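Local coordinates for genome polyprotein (Rhinovirus C, PDB 6KU8) that probably cleaves the viral polyprotein as its chymotrypsin-like 3C cysteine protease, and here holds the inhibitor rupintrivir (AG7) in its substrate cleft, at residues Ala38-His43 with Glu74-Trp79; Gly158-Ile163 with Ala175-Lys180; Val57-Gln62 with Leu78-Asn83; Asn17-Thr22 with Gln82-Arg87. All blocks are in the same frame, centred on the assembly; numbering follows the deposited sequence.

Contact 1 (Ala38-His43 with Glu74-Trp79); sequences AVVPTH and EITLLW. With AG7 (4-{2-(4-fluoro-benzyl)-6-methyl-5-[(5-methyl-isoxazole-3-carbonyl)-amino]-4-oxo-heptanoylamino}-5-(2-oxo-pyrrolidin-3-yl)-pentanoic acid ethyl ester), chain B.
V39 places its CG2 methyl between I75 and L77, and the packing there is tight: V39 CG2 lies 3.4 Å from L77 CD2 and 3.5 Å from I75 CG2. The valine also sits off a staggered setting (chi1 118°), so the exact positions of its branches are doubtful. On the sheet face of A38, V40, T76 and L78, V40 meets L78 at about a right angle, with V40 CG1 3.8 Å from L78 CD1. Reciprocal backbone bonds join A38 with L78 and V40 with T76, the evidence for antiparallel pairing within the N-terminal barrel.

Beyond V40, toward the end of the strand, T42 OG1 and T76 OG1 lie 2.7 Å apart, and a water accepts from both T42 OG1 and E74 N. T42 N is bonded to E74 O from above the carbonyl plane. Further out, E74 OE2 accepts H43 N on its syn lone pair at 2.9 Å and also receives H43 ND1. That second bond, ND1 to OE2, is modelled at 2.4 Å, a length too short to be taken literally. Ring and carboxylate planes are only 22° apart, and P41 CB lies over one imidazole face while AG7 C05 covers the opposite face. H43 also touches C150. The backbone bond helps hold the carboxylate beside H43, where ND1 to OE2 would orient the ring, consistent with the Cys-His-Glu triad of picornain 3C proteases.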
# COMPACT_ATOMS: atom_id res chain seq x y z
N ALA A 38 0.25 5.76 -8.75
CA ALA A 38 0.77 4.94 -7.65
C ALA A 38 -0.09 5.11 -6.41
O ALA A 38 -0.90 6.04 -6.29
CB ALA A 38 2.23 5.29 -7.31
N VAL A 39 0.11 4.21 -5.47
CA VAL A 39 -0.58 4.23 -4.19
C VAL A 39 0.45 4.43 -3.09
O VAL A 39 1.56 3.89 -3.15
CB VAL A 39 -1.40 2.93 -4.05
CG1 VAL A 39 -0.97 2.09 -2.87
CG2 VAL A 39 -2.88 3.23 -4.08
N VAL A 40 0.10 5.27 -2.12
CA VAL A 40 0.90 5.47 -0.91
C VAL A 40 -0.03 5.59 0.27
O VAL A 40 -1.21 5.97 0.14
CB VAL A 40 1.76 6.74 -1.00
CG1 VAL A 40 2.77 6.64 -2.13
CG2 VAL A 40 0.87 7.97 -1.22
N PRO A 41 0.46 5.30 1.47
CA PRO A 41 -0.39 5.50 2.65
C PRO A 41 -0.69 6.98 2.84
O PRO A 41 0.18 7.84 2.67
CB PRO A 41 0.45 4.92 3.79
CG PRO A 41 1.44 3.96 3.07
CD PRO A 41 1.76 4.70 1.82
N THR A 42 -1.95 7.28 3.16
CA THR A 42 -2.35 8.67 3.36
C THR A 42 -1.53 9.35 4.45
O THR A 42 -1.18 10.53 4.33
CB THR A 42 -3.84 8.75 3.69
OG1 THR A 42 -4.59 8.25 2.59
CG2 THR A 42 -4.26 10.21 3.96
N HIS A 43 -1.19 8.62 5.52
CA HIS A 43 -0.45 9.24 6.62
C HIS A 43 1.02 9.47 6.29
O HIS A 43 1.75 9.99 7.15
CB HIS A 43 -0.57 8.39 7.89
CG HIS A 43 0.15 7.08 7.84
ND1 HIS A 43 -0.48 5.88 7.58
CD2 HIS A 43 1.46 6.78 8.03
CE1 HIS A 43 0.41 4.90 7.60
NE2 HIS A 43 1.59 5.41 7.88
N GLU A 74 -7.04 5.30 4.19
CA GLU A 74 -5.59 5.33 4.39
C GLU A 74 -4.86 5.16 3.06
O GLU A 74 -3.61 5.08 3.05
CB GLU A 74 -5.09 4.26 5.37
CG GLU A 74 -4.41 4.76 6.64
CD GLU A 74 -3.69 6.10 6.49
OE1 GLU A 74 -4.34 7.14 6.65
OE2 GLU A 74 -2.47 6.11 6.27
N ILE A 75 -5.57 5.07 1.94
CA ILE A 75 -4.97 5.00 0.62
C ILE A 75 -5.05 6.35 -0.06
O ILE A 75 -6.13 6.95 -0.18
CB ILE A 75 -5.65 3.92 -0.24
CG1 ILE A 75 -5.30 2.53 0.28
CG2 ILE A 75 -5.22 4.09 -1.69
CD1 ILE A 75 -6.20 1.48 -0.24
N THR A 76 -3.91 6.83 -0.54
CA THR A 76 -3.82 8.00 -1.39
C THR A 76 -3.26 7.59 -2.74
O THR A 76 -2.28 6.83 -2.80
CB THR A 76 -2.94 9.06 -0.74
OG1 THR A 76 -3.62 9.60 0.40
CG2 THR A 76 -2.62 10.17 -1.71
N LEU A 77 -3.91 8.04 -3.82
CA LEU A 77 -3.41 7.85 -5.18
C LEU A 77 -2.55 9.04 -5.56
O LEU A 77 -2.96 10.19 -5.35
CB LEU A 77 -4.56 7.71 -6.19
CG LEU A 77 -5.68 6.68 -6.00
CD1 LEU A 77 -6.51 6.56 -7.27
CD2 LEU A 77 -5.12 5.32 -5.62
N LEU A 78 -1.37 8.78 -6.11
CA LEU A 78 -0.54 9.83 -6.69
C LEU A 78 -0.49 9.64 -8.19
O LEU A 78 -0.21 8.53 -8.67
CB LEU A 78 0.88 9.82 -6.13
CG LEU A 78 1.06 9.83 -4.61
CD1 LEU A 78 2.55 9.74 -4.30
CD2 LEU A 78 0.42 11.08 -4.01
N TRP A 79 -0.77 10.70 -8.94
CA TRP A 79 -0.54 10.71 -10.38
C TRP A 79 0.73 11.52 -10.59
O TRP A 79 0.77 12.72 -10.30
CB TRP A 79 -1.72 11.30 -11.15
CG TRP A 79 -3.03 10.58 -10.92
CD1 TRP A 79 -3.89 10.74 -9.88
CD2 TRP A 79 -3.63 9.61 -11.79
NE1 TRP A 79 -4.98 9.92 -10.02
CE2 TRP A 79 -4.85 9.22 -11.19
CE3 TRP A 79 -3.27 9.03 -13.01
CZ2 TRP A 79 -5.70 8.28 -11.78
CZ3 TRP A 79 -4.11 8.09 -13.58
CH2 TRP A 79 -5.32 7.72 -12.97
C01 AG7 B . -0.18 3.23 13.86
C02 AG7 B . 0.17 4.51 13.13
O03 AG7 B . 0.06 2.12 13.48
C04 AG7 B . 0.47 4.34 11.65
C05 AG7 B . 0.37 5.76 11.10
C06 AG7 B . -1.10 6.14 10.88
C07 AG7 B . -1.94 5.30 10.15
C08 AG7 B . -3.26 5.64 9.95
C09 AG7 B . -3.77 6.83 10.47
C10 AG7 B . -2.94 7.67 11.19
C11 AG7 B . -1.61 7.33 11.40
N12 AG7 B . 2.25 2.70 10.65
C13 AG7 B . 3.63 2.17 10.75
C14 AG7 B . 3.43 0.67 10.89
C15 AG7 B . 2.90 0.32 12.33
C16 AG7 B . 3.06 -1.27 12.56
N17 AG7 B . 3.45 -1.47 13.81
O18 AG7 B . 2.86 -2.10 11.74
C19 AG7 B . 4.66 2.51 9.67
C20 AG7 B . 4.40 3.90 9.08
C21 AG7 B . 5.41 4.70 9.88
O22 AG7 B . 5.12 5.98 10.32
O23 AG7 B . 6.43 4.17 10.15
C47 AG7 B . 1.88 3.74 11.59
O48 AG7 B . 2.69 4.11 12.36
C50 AG7 B . 6.16 6.51 11.09
C53 AG7 B . 5.95 8.01 11.22
C57 AG7 B . -0.89 3.54 15.16
N58 AG7 B . -1.40 2.35 15.73
C59 AG7 B . -2.63 2.43 16.44
O60 AG7 B . -3.30 3.39 16.61
C78 AG7 B . 0.09 4.13 16.18
C81 AG7 B . -0.61 4.67 17.44
F1 AG7 B . -5.09 7.16 10.26
C82 AG7 B . 1.12 3.07 16.56
C83 AG7 B . 3.60 -0.13 14.52
C84 AG7 B . 3.60 0.91 13.31
C1 AG7 B . -2.93 1.08 16.98
O HOH W 1 -7.37 8.00 3.13
O HOH W 2 -2.29 11.82 1.31

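Contact 2 (Gly158-Ile163 with Ala175-Lys180); sequences GNIVAI and AALLRK
L177 lays its CD1 branch against the backbone of A162, with L177 CD1 3.7 Å from A162 N, and the same methyl reaches I160 CG2 at 3.9 Å. The two segments belong to the beta hairpin of strands 159-167 and 172-176, in the C-terminal barrel of the chymotrypsin-like fold. Strand 159-167 carries a classic beta bulge here, since V161 and A162 both face I154 on the other neighbouring strand.

With CG anti to its own carbonyl carbon (chi1 -68°), L177 sets CG 3.8 Å from A162 CA. The side chains of L177 and I160 cross obliquely. I163 CG2 makes a looser contact with the same CD1 methyl. Further from the bulge the hairpin is bonded in the regular antiparallel way: A175 N donates to I163 O at 2.9 Å, and I163 N returns a longer bond to A175 O at 3.3 Å. A175 O is also approached by A162 CA, a CA-H...O contact of 3.2 Å. I75, from the N-terminal barrel, packs against I163, A175 and L177, so the side of the hairpin bearing these side chains faces that barrel.

Past A176 the pairing strand leaves the sheet, and its last direct bond is nearly straight at hydrogen (172°): L177 N comes to V161 O from well above the carbonyl plane. A water then donates to both V161 O and L177 O, lying 2.7 Å from V161 O.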
# COMPACT_ATOMS: atom_id res chain seq x y z
N GLY A 158 -0.64 -13.79 -7.94
CA GLY A 158 -1.84 -13.34 -8.61
C GLY A 158 -2.83 -12.54 -7.79
O GLY A 158 -3.88 -12.17 -8.33
N ASN A 159 -2.57 -12.26 -6.52
CA ASN A 159 -3.55 -11.54 -5.70
C ASN A 159 -2.85 -10.39 -4.98
O ASN A 159 -2.00 -10.62 -4.11
CB ASN A 159 -4.20 -12.49 -4.69
CG ASN A 159 -4.84 -13.70 -5.34
OD1 ASN A 159 -5.68 -13.56 -6.21
ND2 ASN A 159 -4.47 -14.89 -4.88
N ILE A 160 -3.21 -9.16 -5.32
CA ILE A 160 -2.58 -7.97 -4.73
C ILE A 160 -3.67 -7.25 -3.96
O ILE A 160 -4.55 -6.61 -4.56
CB ILE A 160 -1.93 -7.06 -5.79
CG1 ILE A 160 -0.92 -7.85 -6.65
CG2 ILE A 160 -1.24 -5.86 -5.11
CD1 ILE A 160 -0.44 -7.09 -7.87
N VAL A 161 -3.62 -7.35 -2.64
CA VAL A 161 -4.83 -7.29 -1.84
C VAL A 161 -4.87 -6.11 -0.87
O VAL A 161 -5.97 -5.68 -0.49
CB VAL A 161 -4.99 -8.64 -1.12
CG1 VAL A 161 -5.00 -8.54 0.39
CG2 VAL A 161 -6.14 -9.46 -1.71
N ALA A 162 -3.73 -5.54 -0.49
CA ALA A 162 -3.73 -4.40 0.43
C ALA A 162 -2.34 -3.78 0.44
O ALA A 162 -1.38 -4.37 -0.05
CB ALA A 162 -4.13 -4.82 1.86
N ILE A 163 -2.26 -2.56 0.98
CA ILE A 163 -0.99 -1.98 1.41
C ILE A 163 -1.03 -1.86 2.93
O ILE A 163 -2.07 -1.54 3.52
CB ILE A 163 -0.69 -0.63 0.74
CG1 ILE A 163 -1.74 0.42 1.15
CG2 ILE A 163 -0.55 -0.83 -0.79
CD1 ILE A 163 -1.39 1.85 0.73
N ALA A 175 -4.87 -1.53 4.25
CA ALA A 175 -5.95 -0.87 3.53
C ALA A 175 -6.31 -1.72 2.31
O ALA A 175 -5.45 -1.97 1.46
CB ALA A 175 -5.54 0.54 3.11
N ALA A 176 -7.56 -2.16 2.22
CA ALA A 176 -7.95 -3.01 1.10
C ALA A 176 -7.73 -2.29 -0.23
O ALA A 176 -8.10 -1.11 -0.39
CB ALA A 176 -9.41 -3.44 1.23
N LEU A 177 -7.08 -2.97 -1.16
CA LEU A 177 -7.00 -2.51 -2.54
C LEU A 177 -8.20 -3.07 -3.29
O LEU A 177 -8.40 -4.29 -3.31
CB LEU A 177 -5.69 -2.95 -3.20
CG LEU A 177 -4.41 -2.30 -2.66
CD1 LEU A 177 -3.20 -3.08 -3.16
CD2 LEU A 177 -4.33 -0.83 -3.09
N LEU A 178 -9.04 -2.19 -3.85
CA LEU A 178 -10.22 -2.61 -4.59
C LEU A 178 -10.15 -2.07 -6.01
O LEU A 178 -9.78 -0.92 -6.24
CB LEU A 178 -11.50 -2.16 -3.89
CG LEU A 178 -11.62 -2.61 -2.43
CD1 LEU A 178 -12.74 -1.85 -1.72
CD2 LEU A 178 -11.84 -4.13 -2.35
N ARG A 179 -10.48 -2.93 -6.98
CA ARG A 179 -10.19 -2.57 -8.37
C ARG A 179 -10.87 -1.28 -8.79
O ARG A 179 -10.33 -0.54 -9.62
CB ARG A 179 -10.58 -3.70 -9.31
CG ARG A 179 -9.92 -3.58 -10.70
CD ARG A 179 -10.23 -4.81 -11.53
NE ARG A 179 -9.88 -6.03 -10.79
CZ ARG A 179 -10.34 -7.23 -11.10
NH1 ARG A 179 -11.19 -7.38 -12.12
NH2 ARG A 179 -9.98 -8.29 -10.37
N LYS A 180 -12.06 -1.00 -8.25
CA LYS A 180 -12.78 0.21 -8.62
C LYS A 180 -12.02 1.48 -8.25
O LYS A 180 -12.29 2.54 -8.84
CB LYS A 180 -14.17 0.24 -7.96
CG LYS A 180 -14.12 0.30 -6.43
CD LYS A 180 -15.52 0.25 -5.80
CE LYS A 180 -15.44 0.04 -4.29
NZ LYS A 180 -16.79 -0.09 -3.66
O HOH W 3 -8.48 -6.25 -1.27

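Contact 3 (Val57-Gln62 with Leu78-Asn83); sequences VRVLKQ and LWLDQN
V59 and L80 face each other as an antiparallel non-hydrogen-bonded pair, but one step on the register slips, because L60 and K61 both face W79. This classic beta bulge shows in the bonds to W79 O: L60 N donates at 2.7 Å, whereas K61 N reaches that oxygen only weakly. Regular pairing resumes where W79 N donates to K61 O at 2.8 Å, almost straight at hydrogen (172°).

On the face of V59, L80, Q62 and L78, V59 CG2 packs on L80 CD2, and Q62 CG rests on L78 CD2 with the two side chains side by side. V57 CG1 adds a contact to L80 CB. K61 and W79 likewise point the same way on the other face, where K61 CB comes 4.0 Å from the indole CD1. The two strands, 55-66 and 75-80, are neighbours in the six-stranded antiparallel barrel of the N-terminal domain.

At the far end D81, the centre of an inverse gamma turn, donates from N to R58 O. R58 and D81 also form a salt bridge, with R58 NH2 3.3 Å from D81 OD2. Both its bonds, from NE and NH2, are weak, and the guanidinium and carboxylate planes stand 81° apart. L60 CD2 sits 4.0 Å above the centre of the guanidinium plane and touches D81 CB as well. A water in that plane at the edge of R58 donates to D81 OD2, and a second water accepts from R58 N and donates to D81 O.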
# COMPACT_ATOMS: atom_id res chain seq x y z
N VAL A 57 9.99 14.12 -7.47
CA VAL A 57 9.04 13.85 -8.54
C VAL A 57 7.81 14.72 -8.30
O VAL A 57 7.24 14.71 -7.20
CB VAL A 57 8.66 12.36 -8.59
CG1 VAL A 57 7.63 12.11 -9.68
CG2 VAL A 57 9.92 11.49 -8.80
N ARG A 58 7.40 15.46 -9.33
CA ARG A 58 6.22 16.31 -9.21
C ARG A 58 4.95 15.47 -9.24
O ARG A 58 4.79 14.60 -10.11
CB ARG A 58 6.19 17.35 -10.33
CG ARG A 58 4.88 18.13 -10.37
CD ARG A 58 5.03 19.48 -11.05
NE ARG A 58 5.10 19.37 -12.50
CZ ARG A 58 4.23 19.95 -13.32
NH1 ARG A 58 3.24 20.68 -12.82
NH2 ARG A 58 4.36 19.80 -14.63
N VAL A 59 4.04 15.74 -8.30
CA VAL A 59 2.73 15.10 -8.24
C VAL A 59 1.75 15.94 -9.05
O VAL A 59 1.44 17.07 -8.67
CB VAL A 59 2.24 14.93 -6.80
CG1 VAL A 59 0.79 14.40 -6.78
CG2 VAL A 59 3.15 13.98 -6.04
N LEU A 60 1.23 15.39 -10.15
CA LEU A 60 0.27 16.12 -10.97
C LEU A 60 -1.08 16.22 -10.27
O LEU A 60 -1.75 17.25 -10.34
CB LEU A 60 0.12 15.45 -12.33
CG LEU A 60 1.37 15.40 -13.22
CD1 LEU A 60 1.11 14.50 -14.42
CD2 LEU A 60 1.80 16.80 -13.65
N LYS A 61 -1.49 15.15 -9.59
CA LYS A 61 -2.76 15.11 -8.88
C LYS A 61 -2.65 14.08 -7.76
O LYS A 61 -1.98 13.05 -7.92
CB LYS A 61 -3.92 14.75 -9.82
CG LYS A 61 -5.27 14.56 -9.12
CD LYS A 61 -6.40 14.29 -10.13
CE LYS A 61 -7.78 14.39 -9.48
NZ LYS A 61 -8.87 14.54 -10.50
N GLN A 62 -3.29 14.39 -6.63
CA GLN A 62 -3.32 13.53 -5.46
C GLN A 62 -4.79 13.28 -5.10
O GLN A 62 -5.58 14.23 -5.07
CB GLN A 62 -2.56 14.20 -4.30
CG GLN A 62 -2.66 13.51 -2.94
CD GLN A 62 -1.69 14.08 -1.90
OE1 GLN A 62 -0.81 14.88 -2.23
NE2 GLN A 62 -1.85 13.67 -0.65
N LEU A 78 -1.37 8.78 -6.11
CA LEU A 78 -0.54 9.83 -6.69
C LEU A 78 -0.49 9.64 -8.19
O LEU A 78 -0.21 8.53 -8.67
CB LEU A 78 0.88 9.82 -6.13
CG LEU A 78 1.06 9.83 -4.61
CD1 LEU A 78 2.55 9.74 -4.30
CD2 LEU A 78 0.42 11.08 -4.01
N TRP A 79 -0.77 10.70 -8.94
CA TRP A 79 -0.54 10.71 -10.38
C TRP A 79 0.73 11.52 -10.59
O TRP A 79 0.77 12.72 -10.30
CB TRP A 79 -1.72 11.30 -11.15
CG TRP A 79 -3.03 10.58 -10.92
CD1 TRP A 79 -3.89 10.74 -9.88
CD2 TRP A 79 -3.63 9.61 -11.79
NE1 TRP A 79 -4.98 9.92 -10.02
CE2 TRP A 79 -4.85 9.22 -11.19
CE3 TRP A 79 -3.27 9.03 -13.01
CZ2 TRP A 79 -5.70 8.28 -11.78
CZ3 TRP A 79 -4.11 8.09 -13.58
CH2 TRP A 79 -5.32 7.72 -12.97
N LEU A 80 1.77 10.85 -11.08
CA LEU A 80 3.14 11.36 -11.07
C LEU A 80 3.55 11.90 -12.42
O LEU A 80 3.15 11.39 -13.47
CB LEU A 80 4.10 10.24 -10.65
CG LEU A 80 3.74 9.63 -9.30
CD1 LEU A 80 4.54 8.34 -9.06
CD2 LEU A 80 4.03 10.63 -8.22
N ASP A 81 4.38 12.95 -12.39
CA ASP A 81 4.88 13.57 -13.62
C ASP A 81 6.15 12.85 -14.05
O ASP A 81 7.27 13.30 -13.82
CB ASP A 81 5.11 15.06 -13.40
CG ASP A 81 5.41 15.80 -14.70
OD1 ASP A 81 5.07 15.26 -15.78
OD2 ASP A 81 5.97 16.90 -14.64
N GLN A 82 5.96 11.70 -14.70
CA GLN A 82 7.05 10.83 -15.12
C GLN A 82 6.70 10.26 -16.49
O GLN A 82 5.53 10.18 -16.87
CB GLN A 82 7.28 9.67 -14.13
CG GLN A 82 6.19 8.60 -14.22
CD GLN A 82 6.22 7.56 -13.11
OE1 GLN A 82 6.82 7.77 -12.05
NE2 GLN A 82 5.54 6.43 -13.34
N ASN A 83 7.75 9.86 -17.23
CA ASN A 83 7.57 9.19 -18.51
C ASN A 83 7.27 7.71 -18.33
O ASN A 83 6.54 7.13 -19.13
CB ASN A 83 8.82 9.35 -19.38
CG ASN A 83 8.66 8.75 -20.77
OD1 ASN A 83 7.74 9.10 -21.50
ND2 ASN A 83 9.56 7.85 -21.14
O HOH W 4 8.61 15.00 -11.94
O HOH W 5 6.96 18.42 -16.31

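Contact 4 (Asn17-Thr22 with Gln82-Arg87); sequences NCHVIT and QNEKFR
N17 meets R87 through one good hydrogen bond and one weak one, joining the loop that follows strand 75-80 to the place where the N-terminal helix 8-17 gives way to strand 18-23. This strand opens the N-terminal barrel of the chymotrypsin-like fold, and the loop leads on toward the C-terminal barrel.

Of the direct hydrogen bonds, the firmer is N17 ND2 to R87 O at 2.9 Å: the donor lies on a lone pair in the carbonyl plane, and the acceptor is only 11° out of the amide plane. Its companion, R87 N to N17 OD1, is bent to 124° at hydrogen. Within the loop, Q82 NE2 donates to E84 O from above that carbonyl plane.

Ring packing comes next. F86 turns its CE1 edge to H19, with F86 CE1 4.0 Å from H19 NE2 and the two side chains crossing obliquely. Q82 NE2 lies 3.4 Å above one face of the phenyl ring, offset toward the rim. F86 also packs on A38, and its CB approaches N17 OD1.

Last is the water-mediated link. H19 is fixed from its other nitrogen, since ND1 is hydrogen-bonded to D53; its NE2 then bonds to a water 2.6 Å away. This water lies near the planes of both the imidazole and phenyl rings, at their edges, and donates to E84 OE1 at 2.8 Å.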
# COMPACT_ATOMS: atom_id res chain seq x y z
N ASN A 17 7.42 -2.55 -9.80
CA ASN A 17 6.44 -1.51 -9.56
C ASN A 17 6.62 -0.71 -8.27
O ASN A 17 5.91 0.28 -8.09
CB ASN A 17 5.02 -2.10 -9.57
CG ASN A 17 4.28 -1.92 -10.92
OD1 ASN A 17 4.90 -1.66 -11.97
ND2 ASN A 17 2.96 -2.04 -10.88
N CYS A 18 7.53 -1.10 -7.39
CA CYS A 18 7.64 -0.47 -6.08
C CYS A 18 8.90 0.39 -5.97
O CYS A 18 9.94 0.07 -6.54
CB CYS A 18 7.61 -1.53 -4.98
SG CYS A 18 5.92 -2.30 -4.87
N HIS A 19 8.77 1.47 -5.20
CA HIS A 19 9.80 2.48 -5.02
C HIS A 19 9.77 2.99 -3.59
O HIS A 19 8.74 2.94 -2.91
CB HIS A 19 9.62 3.64 -6.01
CG HIS A 19 9.58 3.19 -7.43
ND1 HIS A 19 10.71 3.18 -8.23
CD2 HIS A 19 8.58 2.69 -8.18
CE1 HIS A 19 10.39 2.71 -9.43
NE2 HIS A 19 9.10 2.40 -9.42
N VAL A 20 10.92 3.48 -3.14
CA VAL A 20 11.05 4.07 -1.81
C VAL A 20 10.60 5.52 -1.90
O VAL A 20 11.19 6.31 -2.65
CB VAL A 20 12.49 3.99 -1.29
CG1 VAL A 20 12.60 4.65 0.06
CG2 VAL A 20 12.99 2.54 -1.27
N ILE A 21 9.59 5.88 -1.13
CA ILE A 21 9.11 7.25 -1.06
C ILE A 21 9.51 7.80 0.30
O ILE A 21 9.33 7.13 1.33
CB ILE A 21 7.58 7.33 -1.28
CG1 ILE A 21 7.17 8.69 -1.83
CG2 ILE A 21 6.85 7.04 0.01
CD1 ILE A 21 5.78 8.68 -2.49
N THR A 22 10.11 8.98 0.31
CA THR A 22 10.64 9.60 1.52
C THR A 22 9.86 10.89 1.75
O THR A 22 9.82 11.74 0.86
CB THR A 22 12.14 9.89 1.40
OG1 THR A 22 12.84 8.68 1.11
CG2 THR A 22 12.69 10.48 2.71
N GLN A 82 5.96 11.70 -14.70
CA GLN A 82 7.05 10.83 -15.12
C GLN A 82 6.70 10.26 -16.49
O GLN A 82 5.53 10.18 -16.87
CB GLN A 82 7.28 9.67 -14.13
CG GLN A 82 6.19 8.60 -14.22
CD GLN A 82 6.22 7.56 -13.11
OE1 GLN A 82 6.82 7.77 -12.05
NE2 GLN A 82 5.54 6.43 -13.34
N ASN A 83 7.75 9.86 -17.23
CA ASN A 83 7.57 9.19 -18.51
C ASN A 83 7.27 7.71 -18.33
O ASN A 83 6.54 7.13 -19.13
CB ASN A 83 8.82 9.35 -19.38
CG ASN A 83 8.66 8.75 -20.77
OD1 ASN A 83 7.74 9.10 -21.50
ND2 ASN A 83 9.56 7.85 -21.14
N GLU A 84 7.82 7.09 -17.29
CA GLU A 84 7.63 5.67 -17.09
C GLU A 84 6.16 5.33 -16.87
O GLU A 84 5.42 6.08 -16.24
CB GLU A 84 8.46 5.17 -15.90
CG GLU A 84 8.18 3.71 -15.60
CD GLU A 84 8.78 3.24 -14.29
OE1 GLU A 84 8.58 2.05 -13.96
OE2 GLU A 84 9.43 4.07 -13.60
N LYS A 85 5.77 4.17 -17.38
CA LYS A 85 4.46 3.58 -17.13
C LYS A 85 4.63 2.36 -16.24
O LYS A 85 5.41 1.45 -16.55
CB LYS A 85 3.78 3.16 -18.44
CG LYS A 85 3.70 4.25 -19.49
CD LYS A 85 2.40 5.04 -19.39
CE LYS A 85 2.24 6.02 -20.55
NZ LYS A 85 3.34 7.04 -20.56
N PHE A 86 3.91 2.34 -15.13
CA PHE A 86 3.89 1.16 -14.30
C PHE A 86 3.31 -0.02 -15.08
O PHE A 86 2.43 0.15 -15.93
CB PHE A 86 3.09 1.42 -13.02
CG PHE A 86 3.67 2.53 -12.15
CD1 PHE A 86 4.97 2.44 -11.67
CD2 PHE A 86 2.92 3.65 -11.83
CE1 PHE A 86 5.52 3.46 -10.88
CE2 PHE A 86 3.45 4.67 -11.05
CZ PHE A 86 4.75 4.58 -10.57
N ARG A 87 3.83 -1.21 -14.81
CA ARG A 87 3.15 -2.42 -15.23
C ARG A 87 1.74 -2.43 -14.65
O ARG A 87 1.55 -2.26 -13.44
CB ARG A 87 3.94 -3.64 -14.75
CG ARG A 87 3.30 -4.97 -15.03
CD ARG A 87 4.20 -6.05 -14.48
NE ARG A 87 3.47 -7.22 -13.99
CZ ARG A 87 3.83 -7.93 -12.92
NH1 ARG A 87 3.11 -8.98 -12.56
NH2 ARG A 87 4.90 -7.58 -12.20
O HOH W 6 8.05 1.11 -11.38

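From the N terminus, segment 17-22 opens the longest loop of the four, its closest ends 60 residues apart, and contact 4 closes it at 82-87. Contact 1 lies wholly inside that span, joining 38-43 to 74-79. Contact 3 starts within the loop of contact 1 but ends beyond it at 78-83, so the two overlap, sharing L78 and W79 on strand 75-80; contact 3 hands Q82 and N83 on to contact 4. I21 CD1 touches both V40 and L78 in the barrel interior. Contact 2 follows in series, closing a short hairpin in the C-terminal barrel, and meets contact 1 across the two barrels, where V39 CG1 packs on I163 CG2.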